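Local coordinates for beta-lactamase inhibitory protein BLIP-I (Streptomyces exfoliatus, PDB 3GMV) that probably binds and inhibits beta-lactamases, at residues N85-G90 against W97-K102. Residues are numbered along the deposited sequence; the frame is centred on the assembly and turned at random.
Sequences NRTALG and WAAVPK
The loop between helices 81-84 and 93-99 meets the C-terminal end of helix 93-99 here, on the helical layer of the two-layer alpha/beta sandwich. Of the touching residues, Ala99 is the one most covered by the other segment. Ala99 CB points at the loop and lies 3.7 Å from Arg86 O. The CG2 methyl of Thr87 reaches Ala99 CB more loosely, at 4.2 Å. Thr87 CG2 also meets Val100 CG2, methyl to methyl, at 3.7 Å. With chi1 of Thr87 at 61°, OG1 sits between the backbone N and the carbonyl carbon, and CG2 lies anti to that carbon, facing the helix end. Thr87 OG1 is held instead by Tyr84 O and Arg150 NE, so the buried hydroxyl is satisfied away from the methyl contacts. At the outer side a water joins the two segments. The water gives a hydrogen bond to Ala99 O at 2.8 Å and accepts one from Arg86 NH2 at 3.0 Å, lying in the guanidinium plane at its edge. Arg86 NH1 bonds Ser82 OG, a second hold on the group. A loop linking two helices thus folds back on the end of the second, while Thr87 and Val100 rest on strand residue Phe140, and Val100 also on Cys105, as in an alpha/beta sandwich.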
ATOM      1  N   ASN A  85     -15.134   2.891  15.095  1.00  7.53           N
ATOM      2  CA  ASN A  85     -15.864   4.006  15.717  1.00  8.07           C
ATOM      3  C   ASN A  85     -15.073   4.755  16.775  1.00  8.71           C
ATOM      4  O   ASN A  85     -15.494   5.841  17.210  1.00  8.52           O
ATOM      5  CB  ASN A  85     -17.174   3.518  16.324  1.00  8.41           C
ATOM      6  CG  ASN A  85     -18.217   3.247  15.278  1.00  8.69           C
ATOM      7  OD1 ASN A  85     -18.107   3.728  14.148  1.00 10.22           O
ATOM      8  ND2 ASN A  85     -19.260   2.479  15.642  1.00 10.49           N
ATOM      9  N   ARG A  86     -13.912   4.218  17.143  1.00  7.75           N
ATOM     10  CA  ARG A  86     -13.034   4.916  18.063  1.00  8.55           C
ATOM     11  C   ARG A  86     -11.790   5.463  17.369  1.00  8.98           C
ATOM     12  O   ARG A  86     -10.761   5.749  18.013  1.00 10.82           O
ATOM     13  CB  ARG A  86     -12.701   4.043  19.287  1.00  8.76           C
ATOM     14  CG  ARG A  86     -13.929   3.810  20.172  1.00  8.12           C
ATOM     15  CD  ARG A  86     -13.556   2.992  21.464  1.00  8.99           C
ATOM     16  NE  ARG A  86     -13.198   1.613  21.111  1.00  9.00           N
ATOM     17  CZ  ARG A  86     -14.062   0.615  20.924  1.00  9.37           C
ATOM     18  NH1 ARG A  86     -15.368   0.827  21.065  1.00  8.81           N
ATOM     19  NH2 ARG A  86     -13.627  -0.610  20.594  1.00  7.74           N
ATOM     20  N   THR A  87     -11.904   5.667  16.058  1.00  8.74           N
ATOM     21  CA  THR A  87     -10.891   6.392  15.324  1.00  8.16           C
ATOM     22  C   THR A  87     -11.499   7.702  14.855  1.00  8.35           C
ATOM     23  O   THR A  87     -12.746   7.844  14.743  1.00  8.72           O
ATOM     24  CB  THR A  87     -10.341   5.604  14.111  1.00  7.26           C
ATOM     25  OG1 THR A  87     -11.415   5.331  13.188  1.00  7.77           O
ATOM     26  CG2 THR A  87      -9.757   4.255  14.577  1.00  7.64           C
ATOM     27  N   ALA A  88     -10.630   8.660  14.567  1.00  9.02           N
ATOM     28  CA  ALA A  88     -11.067   9.980  14.101  1.00  8.77           C
ATOM     29  C   ALA A  88      -9.884  10.647  13.415  1.00  8.80           C
ATOM     30  O   ALA A  88      -8.751  10.482  13.855  1.00  8.11           O
ATOM     31  CB  ALA A  88     -11.528  10.854  15.306  1.00  8.85           C
ATOM     32  N   LEU A  89     -10.151  11.432  12.360  1.00  8.76           N
ATOM     33  CA  LEU A  89      -9.076  12.198  11.711  1.00  8.94           C
ATOM     34  C   LEU A  89      -8.337  13.037  12.752  1.00  9.12           C
ATOM     35  O   LEU A  89      -8.975  13.592  13.663  1.00  9.96           O
ATOM     36  CB  LEU A  89      -9.636  13.101  10.597  1.00  8.44           C
ATOM     37  CG  LEU A  89     -10.296  12.308   9.468  1.00  8.16           C
ATOM     38  CD1 LEU A  89     -10.656  13.230   8.294  1.00  9.29           C
ATOM     39  CD2 LEU A  89      -9.407  11.182   8.991  1.00  9.18           C
ATOM     40  N   GLY A  90      -7.012  13.097  12.649  1.00  8.78           N
ATOM     41  CA  GLY A  90      -6.191  13.929  13.521  1.00  9.36           C
ATOM     42  C   GLY A  90      -5.576  13.152  14.669  1.00  9.67           C
ATOM     43  O   GLY A  90      -4.676  13.661  15.351  1.00 10.80           O
ATOM     44  N   TRP A  97      -3.269   2.706  16.677  1.00  9.00           N
ATOM     45  CA  TRP A  97      -2.983   1.321  16.974  1.00 10.08           C
ATOM     46  C   TRP A  97      -3.375   0.931  18.419  1.00 10.64           C
ATOM     47  O   TRP A  97      -3.360  -0.234  18.756  1.00 12.26           O
ATOM     48  CB  TRP A  97      -1.534   0.967  16.626  1.00 10.89           C
ATOM     49  CG  TRP A  97      -1.184   1.214  15.167  1.00 10.05           C
ATOM     50  CD1 TRP A  97      -0.103   1.898  14.685  1.00 11.36           C
ATOM     51  CD2 TRP A  97      -1.945   0.809  14.020  1.00 11.70           C
ATOM     52  NE1 TRP A  97      -0.145   1.941  13.307  1.00 13.54           N
ATOM     53  CE2 TRP A  97      -1.263   1.271  12.879  1.00 12.60           C
ATOM     54  CE3 TRP A  97      -3.128   0.082  13.852  1.00 10.48           C
ATOM     55  CZ2 TRP A  97      -1.726   1.047  11.598  1.00 13.06           C
ATOM     56  CZ3 TRP A  97      -3.598  -0.135  12.561  1.00 13.40           C
ATOM     57  CH2 TRP A  97      -2.906   0.339  11.457  1.00 13.41           C
ATOM     58  N   ALA A  98      -3.735   1.905  19.251  1.00 11.74           N
ATOM     59  CA  ALA A  98      -4.347   1.603  20.545  1.00 11.67           C
ATOM     60  C   ALA A  98      -5.828   1.318  20.370  1.00 12.82           C
ATOM     61  O   ALA A  98      -6.417   0.602  21.186  1.00 12.92           O
ATOM     62  CB  ALA A  98      -4.136   2.778  21.555  1.00 12.59           C
ATOM     63  N   ALA A  99      -6.433   1.871  19.308  1.00 11.56           N
ATOM     64  CA  ALA A  99      -7.877   1.629  19.012  1.00 10.48           C
ATOM     65  C   ALA A  99      -8.129   0.420  18.122  1.00 10.03           C
ATOM     66  O   ALA A  99      -9.134  -0.276  18.275  1.00  9.88           O
ATOM     67  CB  ALA A  99      -8.495   2.863  18.358  1.00  8.99           C
ATOM     68  N   VAL A 100      -7.211   0.153  17.196  1.00  9.11           N
ATOM     69  CA  VAL A 100      -7.418  -0.860  16.166  1.00 10.17           C
ATOM     70  C   VAL A 100      -6.297  -1.868  16.284  1.00 10.59           C
ATOM     71  O   VAL A 100      -5.139  -1.471  16.445  1.00 10.64           O
ATOM     72  CB  VAL A 100      -7.328  -0.213  14.733  1.00 10.05           C
ATOM     73  CG1 VAL A 100      -7.373  -1.274  13.635  1.00 11.96           C
ATOM     74  CG2 VAL A 100      -8.463   0.800  14.508  1.00  9.06           C
ATOM     75  N   PRO A 101      -6.601  -3.165  16.176  1.00 10.96           N
ATOM     76  CA  PRO A 101      -5.456  -4.124  16.290  1.00 11.06           C
ATOM     77  C   PRO A 101      -4.601  -4.153  14.997  1.00 11.10           C
ATOM     78  O   PRO A 101      -5.084  -4.574  13.917  1.00 10.36           O
ATOM     79  CB  PRO A 101      -6.141  -5.472  16.557  1.00 11.27           C
ATOM     80  CG  PRO A 101      -7.549  -5.318  16.007  1.00 11.45           C
ATOM     81  CD  PRO A 101      -7.906  -3.837  16.122  1.00 10.34           C
ATOM     82  N   LYS A 102      -3.354  -3.684  15.102  1.00 11.37           N
ATOM     83  CA  LYS A 102      -2.507  -3.591  13.930  1.00 12.74           C
ATOM     84  C   LYS A 102      -2.295  -4.937  13.243  1.00 12.61           C
ATOM     85  O   LYS A 102      -2.060  -4.991  12.024  1.00 12.01           O
ATOM     86  CB  LYS A 102      -1.156  -2.930  14.269  1.00 12.90           C
ATOM     87  CG  LYS A 102      -0.454  -2.412  13.031  1.00 15.44           C
ATOM     88  CD  LYS A 102       0.792  -1.601  13.386  1.00 19.43           C
ATOM     89  CE  LYS A 102       1.872  -1.753  12.329  1.00 24.43           C
ATOM     90  NZ  LYS A 102       1.635  -0.880  11.193  1.00 29.65           N
TER
HETATM   91  O   HOH W   1     -10.684  -0.267  20.581  1.00 11.52           O